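Local atomic coordinates of probable transcriptional regulatory protein NarL (Mycobacterium tuberculosis, PDB entry 3EUL), a protein that probably acts, once phosphorylated by its partner kinase NarS, as a DNA-binding response regulator controlling genes of aerobic nitrate metabolism. Residues K15-D23 and G39-D48; R91-D99 and A107-K118. All coordinates share one frame; numbering follows the deposited sequence.

Interaction 1: residues K15-D23 and G39-D48; sequences KVRVVVGDD and GSVNVVGEAD
V18 is bonded to strand 41-47 through both its N and its O, the N donating to N42 O (2.8 Å) and the O accepting from V44 N (2.8 Å), in the parallel pairing of strands 16-21 and 41-47. These are the first and second strands of the receiver domain's beta-alpha-beta unit, joined by helix 25-38. The ladder starts with V16, which gives its N to S40 O and takes N42 N on its O in a nearly straight bond (169°). Beyond V18 the register slips by one residue at V44 and G45, a beta bulge, and the pairing resumes with V20 N to G45 O (3.0 Å), A47 N to V20 O and D22 N to A47 O.

At the N-terminal end of the pair, K15 runs alongside G39 and S40, and two waters link its NZ to V41 O, so the lysine methylenes cover backbone while the ammonium stays hydrated.

V16, V18, V20, V41 and V43 share one face of the sheet, where helices 25-38 and 122-134 cover much of the row; beta-branched valines suit extended strands and fill such a face compactly. R17, on the other face with V19, lays CB against V44 CG1 (4.0 Å), and its guanidinium reaches on to H60 O. V44 itself points toward strand 16-21 from the bulge. With CG1 beside its backbone N (chi1 -64°), CG2 is left between N and the carbonyl carbon and comes to rest 3.4 Å from V18 O. Among the valine pairs, V18 CG2 meets V41 CG1 at 3.5 Å, tighter than usual for two carbons.

Interaction 2: residues R91-D99 and A107-K118; sequences RVLLISAHD and ALQQGAAGFLLK
L94 meets segment 107-118 with both backbone and side chain. Its N donates to G114 O in a nearly straight bond (172°), although the donor lies above the carbonyl plane, and its O accepts L116 N at 2.7 Å. A113 N to V92 O extends this parallel ladder at one end, S96 N to L116 O and K118 N to S96 O at the other.

On one face of the sheet, L94 CD1 fits against A107 CB (3.8 Å) and A112 CB, small residues that let the leucine come close to the end of helix 101-109. The F115 ring lies along the same row: CD1 approaches L94 CB, CE2 and CZ approach S96 CB, and H98 O sits at the ring edge, in its plane, 3.5 Å from CE2. On the other face L93 CD2 touches L116 CD1 (3.7 Å), while L93 CD1 rests on the bare CA of G114 (3.6 Å), a close approach that depends on glycine having no side chain.

At the start of the strand the R91 guanidinium carries A113 CB over the centre of one face, 3.4 Å above the plane. R91 NE donates to C132 O in helix 122-134, which helps to orient the flat group.

Second-shell bonds set these pieces. S96 OG swings away from its backbone N (chi1 -167°) and accepts H98 N, an ST turn that probably helps set the chain's course to H98 O. G111, with positive phi, ends helix 101-109 in a Schellman motif, and a water joins its O to V92 N. The whole is the fourth strand, helix and fifth strand of a CheY-like receiver, a beta-alpha-beta crossover with K118 just beyond its last strand.

In the fold
Interactions 1 and 2 form the two flanks of one five-stranded parallel sheet, ordered 41-47, 16-21, 64-68, 91-96, 114-117. Their centres lie about 16 Å apart, on opposite sides of the chain's centre, with strand 64-68 bonded to both inner strands between them. Despite that separation they meet directly at the C-terminal ends of the strands, where D22 OD2 of interaction 1 and K118 NZ of interaction 2 form a salt bridge at 2.8 Å. D68, which ends the middle strand, is probably the aspartate that is phosphorylated, and is unmodified here; its OD1 makes a long, weak ion pair with the same lysine. Two aspartates, D22 and D68, beside K118 are consistent with the phosphoacceptor site of receiver domains.

Interaction 1: residues K15-D23 and G39-D48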
loop_
_atom_site.group_PDB
_atom_site.type_symbol
_atom_site.label_atom_id
_atom_site.label_comp_id
_atom_site.label_asym_id
_atom_site.label_seq_id
_atom_site.Cartn_x
_atom_site.Cartn_y
_atom_site.Cartn_z
ATOM N N LYS A 15 16.187 -4.609 4.792
ATOM C CA LYS A 15 15.259 -3.877 3.919
ATOM C C LYS A 15 13.818 -4.000 4.425
ATOM O O LYS A 15 13.381 -5.053 4.859
ATOM C CB LYS A 15 15.341 -4.354 2.490
ATOM C CG LYS A 15 16.582 -3.902 1.753
ATOM C CD LYS A 15 16.675 -4.629 0.443
ATOM C CE LYS A 15 17.918 -4.241 -0.300
ATOM N NZ LYS A 15 17.633 -4.333 -1.733
ATOM N N VAL A 16 13.096 -2.902 4.380
ATOM C CA VAL A 16 11.656 -2.890 4.652
ATOM C C VAL A 16 10.970 -3.737 3.605
ATOM O O VAL A 16 11.256 -3.606 2.419
ATOM C CB VAL A 16 11.115 -1.435 4.582
ATOM C CG1 VAL A 16 9.558 -1.379 4.525
ATOM C CG2 VAL A 16 11.645 -0.632 5.761
ATOM N N ARG A 17 10.072 -4.624 4.038
ATOM C CA ARG A 17 9.403 -5.549 3.130
ATOM C C ARG A 17 8.013 -4.999 2.757
ATOM O O ARG A 17 7.245 -4.613 3.628
ATOM C CB ARG A 17 9.327 -6.952 3.757
ATOM C CG ARG A 17 10.719 -7.526 4.063
ATOM C CD ARG A 17 10.685 -8.700 5.032
ATOM N NE ARG A 17 9.913 -9.771 4.434
ATOM C CZ ARG A 17 8.677 -10.142 4.780
ATOM N NH1 ARG A 17 8.036 -9.621 5.822
ATOM N NH2 ARG A 17 8.114 -11.129 4.101
ATOM N N VAL A 18 7.712 -4.977 1.458
ATOM C CA VAL A 18 6.475 -4.374 0.929
ATOM C C VAL A 18 5.699 -5.235 -0.049
ATOM O O VAL A 18 6.280 -5.920 -0.903
ATOM C CB VAL A 18 6.835 -3.018 0.240
ATOM C CG1 VAL A 18 5.609 -2.353 -0.371
ATOM C CG2 VAL A 18 7.558 -2.120 1.291
ATOM N N VAL A 19 4.362 -5.201 0.070
ATOM C CA VAL A 19 3.474 -5.670 -0.988
ATOM C C VAL A 19 2.891 -4.442 -1.697
ATOM O O VAL A 19 2.421 -3.503 -1.034
ATOM C CB VAL A 19 2.335 -6.593 -0.427
ATOM C CG1 VAL A 19 1.211 -6.829 -1.476
ATOM C CG2 VAL A 19 2.914 -7.943 0.073
ATOM N N VAL A 20 2.936 -4.450 -3.040
ATOM C CA VAL A 20 2.376 -3.398 -3.891
ATOM C C VAL A 20 1.158 -3.939 -4.654
ATOM O O VAL A 20 1.193 -5.056 -5.205
ATOM C CB VAL A 20 3.418 -2.828 -4.906
ATOM C CG1 VAL A 20 2.745 -1.800 -5.852
ATOM C CG2 VAL A 20 4.640 -2.223 -4.199
ATOM N N GLY A 21 0.059 -3.188 -4.650
ATOM C CA GLY A 21 -1.158 -3.598 -5.320
ATOM C C GLY A 21 -1.702 -2.462 -6.167
ATOM O O GLY A 21 -1.864 -1.351 -5.671
ATOM N N ASP A 22 -1.933 -2.738 -7.460
ATOM C CA ASP A 22 -2.526 -1.784 -8.405
ATOM C C ASP A 22 -2.916 -2.587 -9.636
ATOM O O ASP A 22 -2.192 -3.493 -10.042
ATOM C CB ASP A 22 -1.541 -0.673 -8.775
ATOM C CG ASP A 22 -2.218 0.595 -9.333
ATOM O OD1 ASP A 22 -2.910 0.551 -10.386
ATOM O OD2 ASP A 22 -2.014 1.681 -8.727
ATOM N N ASP A 23 -4.067 -2.259 -10.213
ATOM C CA ASP A 23 -4.522 -2.938 -11.431
ATOM C C ASP A 23 -4.070 -2.241 -12.713
ATOM O O ASP A 23 -4.401 -2.718 -13.811
ATOM C CB ASP A 23 -6.040 -3.120 -11.404
ATOM C CG ASP A 23 -6.809 -1.847 -11.740
ATOM O OD1 ASP A 23 -6.342 -0.715 -11.453
ATOM O OD2 ASP A 23 -7.915 -1.987 -12.285
ATOM N N GLY A 39 17.254 0.946 -2.796
ATOM C CA GLY A 39 18.193 0.133 -2.014
ATOM C C GLY A 39 17.703 -0.198 -0.599
ATOM O O GLY A 39 18.361 -0.968 0.103
ATOM N N SER A 40 16.553 0.332 -0.191
ATOM C CA SER A 40 16.051 0.167 1.195
ATOM C C SER A 40 14.749 -0.646 1.326
ATOM O O SER A 40 14.192 -0.788 2.433
ATOM C CB SER A 40 15.837 1.546 1.818
ATOM O OG SER A 40 17.089 2.187 2.046
ATOM N N VAL A 41 14.261 -1.166 0.207
ATOM C CA VAL A 41 12.957 -1.802 0.151
ATOM C C VAL A 41 13.032 -3.096 -0.667
ATOM O O VAL A 41 13.586 -3.152 -1.776
ATOM C CB VAL A 41 11.854 -0.872 -0.445
ATOM C CG1 VAL A 41 10.480 -1.597 -0.487
ATOM C CG2 VAL A 41 11.730 0.476 0.324
ATOM N N ASN A 42 12.447 -4.130 -0.092
ATOM C CA ASN A 42 12.259 -5.414 -0.718
ATOM C C ASN A 42 10.744 -5.582 -0.993
ATOM O O ASN A 42 9.944 -5.767 -0.085
ATOM C CB ASN A 42 12.792 -6.491 0.218
ATOM C CG ASN A 42 12.615 -7.921 -0.317
ATOM O OD1 ASN A 42 12.283 -8.176 -1.497
ATOM N ND2 ASN A 42 12.859 -8.872 0.575
ATOM N N VAL A 43 10.395 -5.525 -2.261
ATOM C CA VAL A 43 9.049 -5.799 -2.705
ATOM C C VAL A 43 8.900 -7.319 -2.730
ATOM O O VAL A 43 9.554 -8.038 -3.506
ATOM C CB VAL A 43 8.757 -5.125 -4.059
ATOM C CG1 VAL A 43 7.327 -5.470 -4.581
ATOM C CG2 VAL A 43 8.883 -3.578 -3.916
ATOM N N VAL A 44 8.074 -7.818 -1.826
ATOM C CA VAL A 44 7.937 -9.248 -1.653
ATOM C C VAL A 44 6.753 -9.815 -2.380
ATOM O O VAL A 44 6.659 -11.018 -2.535
ATOM C CB VAL A 44 7.902 -9.646 -0.180
ATOM C CG1 VAL A 44 9.241 -9.305 0.467
ATOM C CG2 VAL A 44 6.731 -9.012 0.552
ATOM N N GLY A 45 5.867 -8.950 -2.865
ATOM C CA GLY A 45 4.696 -9.402 -3.607
ATOM C C GLY A 45 4.005 -8.265 -4.310
ATOM O O GLY A 45 4.039 -7.141 -3.834
ATOM N N GLU A 46 3.388 -8.574 -5.456
ATOM C CA GLU A 46 2.595 -7.625 -6.230
ATOM C C GLU A 46 1.233 -8.218 -6.559
ATOM O O GLU A 46 1.174 -9.396 -6.900
ATOM C CB GLU A 46 3.271 -7.405 -7.566
ATOM C CG GLU A 46 4.625 -6.773 -7.493
ATOM C CD GLU A 46 5.237 -6.569 -8.875
ATOM O OE1 GLU A 46 4.512 -6.061 -9.769
ATOM O OE2 GLU A 46 6.438 -6.936 -9.049
ATOM N N ALA A 47 0.179 -7.404 -6.537
ATOM C CA ALA A 47 -1.183 -7.862 -6.825
ATOM C C ALA A 47 -1.861 -6.862 -7.745
ATOM O O ALA A 47 -1.557 -5.676 -7.703
ATOM C CB ALA A 47 -1.995 -7.986 -5.531
ATOM N N ASP A 48 -2.796 -7.337 -8.557
ATOM C CA ASP A 48 -3.635 -6.436 -9.327
ATOM C C ASP A 48 -5.084 -6.488 -8.912
ATOM O O ASP A 48 -5.919 -5.868 -9.561
ATOM C CB ASP A 48 -3.464 -6.660 -10.835
ATOM C CG ASP A 48 -3.373 -8.117 -11.200
ATOM O OD1 ASP A 48 -4.382 -8.832 -11.005
ATOM O OD2 ASP A 48 -2.284 -8.544 -11.671
HETATM O O HOH W 1 15.862 -1.915 -2.519
HETATM O O HOH W 2 15.165 -5.503 -3.345
#

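Interaction 2: residues R91-D99 and A107-K118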
loop_
_atom_site.group_PDB
_atom_site.type_symbol
_atom_site.label_atom_id
_atom_site.label_comp_id
_atom_site.label_asym_id
_atom_site.label_seq_id
_atom_site.Cartn_x
_atom_site.Cartn_y
_atom_site.Cartn_z
ATOM N N ARG A 91 1.198 -2.357 7.981
ATOM C CA ARG A 91 0.565 -1.039 7.816
ATOM C C ARG A 91 0.150 -0.873 6.389
ATOM O O ARG A 91 0.947 -1.111 5.490
ATOM C CB ARG A 91 1.521 0.055 8.222
ATOM C CG ARG A 91 1.700 0.040 9.716
ATOM C CD ARG A 91 2.709 1.007 10.228
ATOM N NE ARG A 91 2.439 2.439 10.022
ATOM C CZ ARG A 91 1.426 3.170 10.505
ATOM N NH1 ARG A 91 0.414 2.642 11.183
ATOM N NH2 ARG A 91 1.402 4.480 10.242
ATOM N N VAL A 92 -1.103 -0.508 6.166
ATOM C CA VAL A 92 -1.626 -0.380 4.804
ATOM C C VAL A 92 -1.685 1.104 4.390
ATOM O O VAL A 92 -2.492 1.891 4.919
ATOM C CB VAL A 92 -2.994 -1.039 4.659
ATOM C CG1 VAL A 92 -3.562 -0.780 3.252
ATOM C CG2 VAL A 92 -2.880 -2.565 4.950
ATOM N N LEU A 93 -0.829 1.458 3.441
ATOM C CA LEU A 93 -0.737 2.813 2.896
ATOM C C LEU A 93 -1.514 2.825 1.596
ATOM O O LEU A 93 -1.277 2.001 0.722
ATOM C CB LEU A 93 0.752 3.150 2.701
ATOM C CG LEU A 93 1.255 4.562 2.556
ATOM C CD1 LEU A 93 0.849 5.497 3.706
ATOM C CD2 LEU A 93 2.777 4.506 2.419
ATOM N N LEU A 94 -2.502 3.705 1.465
ATOM C CA LEU A 94 -3.274 3.756 0.215
ATOM C C LEU A 94 -2.750 4.882 -0.682
ATOM O O LEU A 94 -2.208 5.895 -0.219
ATOM C CB LEU A 94 -4.788 3.924 0.459
ATOM C CG LEU A 94 -5.501 2.850 1.279
ATOM C CD1 LEU A 94 -7.008 3.182 1.525
ATOM C CD2 LEU A 94 -5.296 1.414 0.696
ATOM N N ILE A 95 -2.921 4.683 -1.975
ATOM C CA ILE A 95 -2.581 5.681 -2.965
ATOM C C ILE A 95 -3.735 5.768 -3.953
ATOM O O ILE A 95 -4.350 4.765 -4.300
ATOM C CB ILE A 95 -1.221 5.341 -3.623
ATOM C CG1 ILE A 95 -0.714 6.499 -4.486
ATOM C CG2 ILE A 95 -1.294 3.969 -4.405
ATOM C CD1 ILE A 95 0.796 6.445 -4.739
ATOM N N SER A 96 -4.034 6.977 -4.426
ATOM C CA SER A 96 -5.126 7.127 -5.359
ATOM C C SER A 96 -5.018 8.384 -6.199
ATOM O O SER A 96 -4.367 9.359 -5.819
ATOM C CB SER A 96 -6.452 7.167 -4.587
ATOM O OG SER A 96 -7.530 7.008 -5.484
ATOM N N ALA A 97 -5.684 8.350 -7.342
ATOM C CA ALA A 97 -5.944 9.567 -8.104
ATOM C C ALA A 97 -7.145 10.369 -7.534
ATOM O O ALA A 97 -7.274 11.530 -7.860
ATOM C CB ALA A 97 -6.125 9.230 -9.591
ATOM N N HIS A 98 -8.007 9.762 -6.705
ATOM C CA HIS A 98 -9.136 10.465 -6.001
ATOM C C HIS A 98 -8.596 11.023 -4.692
ATOM O O HIS A 98 -7.937 10.301 -3.969
ATOM C CB HIS A 98 -10.319 9.525 -5.587
ATOM C CG HIS A 98 -10.947 8.745 -6.713
ATOM N ND1 HIS A 98 -11.616 9.342 -7.765
ATOM C CD2 HIS A 98 -11.034 7.408 -6.928
ATOM C CE1 HIS A 98 -12.063 8.410 -8.590
ATOM N NE2 HIS A 98 -11.716 7.230 -8.111
ATOM N N ASP A 99 -8.887 12.276 -4.348
ATOM C CA ASP A 99 -8.506 12.757 -3.010
ATOM C C ASP A 99 -9.621 13.462 -2.243
ATOM O O ASP A 99 -9.344 14.359 -1.433
ATOM C CB ASP A 99 -7.282 13.665 -3.077
ATOM C CG ASP A 99 -7.548 14.931 -3.790
ATOM O OD1 ASP A 99 -7.922 14.868 -4.985
ATOM O OD2 ASP A 99 -7.385 16.002 -3.162
ATOM N N ALA A 107 -11.441 5.986 4.771
ATOM C CA ALA A 107 -10.348 5.024 4.651
ATOM C C ALA A 107 -9.482 4.976 5.895
ATOM O O ALA A 107 -9.198 3.880 6.402
ATOM C CB ALA A 107 -9.489 5.359 3.398
ATOM N N LEU A 108 -9.156 6.154 6.441
ATOM C CA LEU A 108 -8.380 6.259 7.683
ATOM C C LEU A 108 -9.164 5.682 8.857
ATOM O O LEU A 108 -8.612 5.024 9.731
ATOM C CB LEU A 108 -7.985 7.728 7.951
ATOM C CG LEU A 108 -7.056 8.363 6.897
ATOM C CD1 LEU A 108 -6.919 9.862 7.139
ATOM C CD2 LEU A 108 -5.681 7.655 6.907
ATOM N N GLN A 109 -10.458 5.922 8.871
ATOM C CA GLN A 109 -11.348 5.290 9.832
ATOM C C GLN A 109 -11.350 3.767 9.708
ATOM O O GLN A 109 -11.437 3.113 10.747
ATOM C CB GLN A 109 -12.783 5.810 9.720
ATOM C CG GLN A 109 -12.926 7.343 9.914
ATOM C CD GLN A 109 -12.732 7.836 11.347
ATOM O OE1 GLN A 109 -11.750 8.520 11.648
ATOM N NE2 GLN A 109 -13.710 7.575 12.208
ATOM N N GLN A 110 -11.233 3.213 8.495
ATOM C CA GLN A 110 -11.157 1.726 8.275
ATOM C C GLN A 110 -9.724 1.148 8.567
ATOM O O GLN A 110 -9.472 -0.055 8.441
ATOM C CB GLN A 110 -11.615 1.301 6.854
ATOM C CG GLN A 110 -13.125 1.430 6.440
ATOM C CD GLN A 110 -13.670 0.334 5.405
ATOM O OE1 GLN A 110 -14.096 0.628 4.261
ATOM N NE2 GLN A 110 -13.692 -0.930 5.856
ATOM N N GLY A 111 -8.783 1.994 8.968
ATOM C CA GLY A 111 -7.499 1.534 9.450
ATOM C C GLY A 111 -6.337 1.736 8.506
ATOM O O GLY A 111 -5.284 1.197 8.746
ATOM N N ALA A 112 -6.524 2.508 7.430
ATOM C CA ALA A 112 -5.414 2.858 6.536
ATOM C C ALA A 112 -4.417 3.699 7.289
ATOM O O ALA A 112 -4.807 4.621 8.012
ATOM C CB ALA A 112 -5.898 3.616 5.288
ATOM N N ALA A 113 -3.134 3.379 7.129
ATOM C CA ALA A 113 -2.060 4.104 7.806
ATOM C C ALA A 113 -1.789 5.475 7.172
ATOM O O ALA A 113 -1.173 6.339 7.774
ATOM C CB ALA A 113 -0.794 3.272 7.797
ATOM N N GLY A 114 -2.258 5.687 5.962
ATOM C CA GLY A 114 -2.008 6.940 5.285
ATOM C C GLY A 114 -2.658 6.865 3.945
ATOM O O GLY A 114 -3.149 5.816 3.561
ATOM N N PHE A 115 -2.675 7.991 3.241
ATOM C CA PHE A 115 -3.408 8.144 2.009
ATOM C C PHE A 115 -2.619 9.114 1.136
ATOM O O PHE A 115 -2.512 10.298 1.459
ATOM C CB PHE A 115 -4.836 8.677 2.265
ATOM C CG PHE A 115 -5.820 8.364 1.149
ATOM C CD1 PHE A 115 -6.706 7.303 1.256
ATOM C CD2 PHE A 115 -5.828 9.111 -0.025
ATOM C CE1 PHE A 115 -7.586 6.991 0.225
ATOM C CE2 PHE A 115 -6.713 8.820 -1.068
ATOM C CZ PHE A 115 -7.603 7.760 -0.945
ATOM N N LEU A 116 -2.096 8.613 0.026
ATOM C CA LEU A 116 -1.173 9.354 -0.819
ATOM C C LEU A 116 -1.847 9.573 -2.172
ATOM O O LEU A 116 -2.767 8.845 -2.531
ATOM C CB LEU A 116 0.113 8.544 -1.048
ATOM C CG LEU A 116 0.793 7.996 0.204
ATOM C CD1 LEU A 116 1.901 6.991 -0.183
ATOM C CD2 LEU A 116 1.346 9.182 1.000
ATOM N N LEU A 117 -1.380 10.574 -2.901
ATOM C CA LEU A 117 -1.881 10.867 -4.234
ATOM C C LEU A 117 -0.969 10.311 -5.304
ATOM O O LEU A 117 0.221 10.190 -5.080
ATOM C CB LEU A 117 -2.041 12.375 -4.404
ATOM C CG LEU A 117 -3.453 12.884 -4.106
ATOM C CD1 LEU A 117 -4.124 12.162 -2.944
ATOM C CD2 LEU A 117 -3.443 14.383 -3.891
ATOM N N LYS A 118 -1.526 9.977 -6.473
ATOM C CA LYS A 118 -0.722 9.370 -7.533
ATOM C C LYS A 118 0.248 10.363 -8.192
ATOM O O LYS A 118 1.112 9.949 -8.954
ATOM C CB LYS A 118 -1.593 8.643 -8.561
ATOM C CG LYS A 118 -1.931 7.229 -8.115
ATOM C CD LYS A 118 -2.583 6.370 -9.193
ATOM C CE LYS A 118 -2.770 4.946 -8.648
ATOM N NZ LYS A 118 -3.223 3.967 -9.685
HETATM O O HOH W 3 -2.940 0.173 8.266
#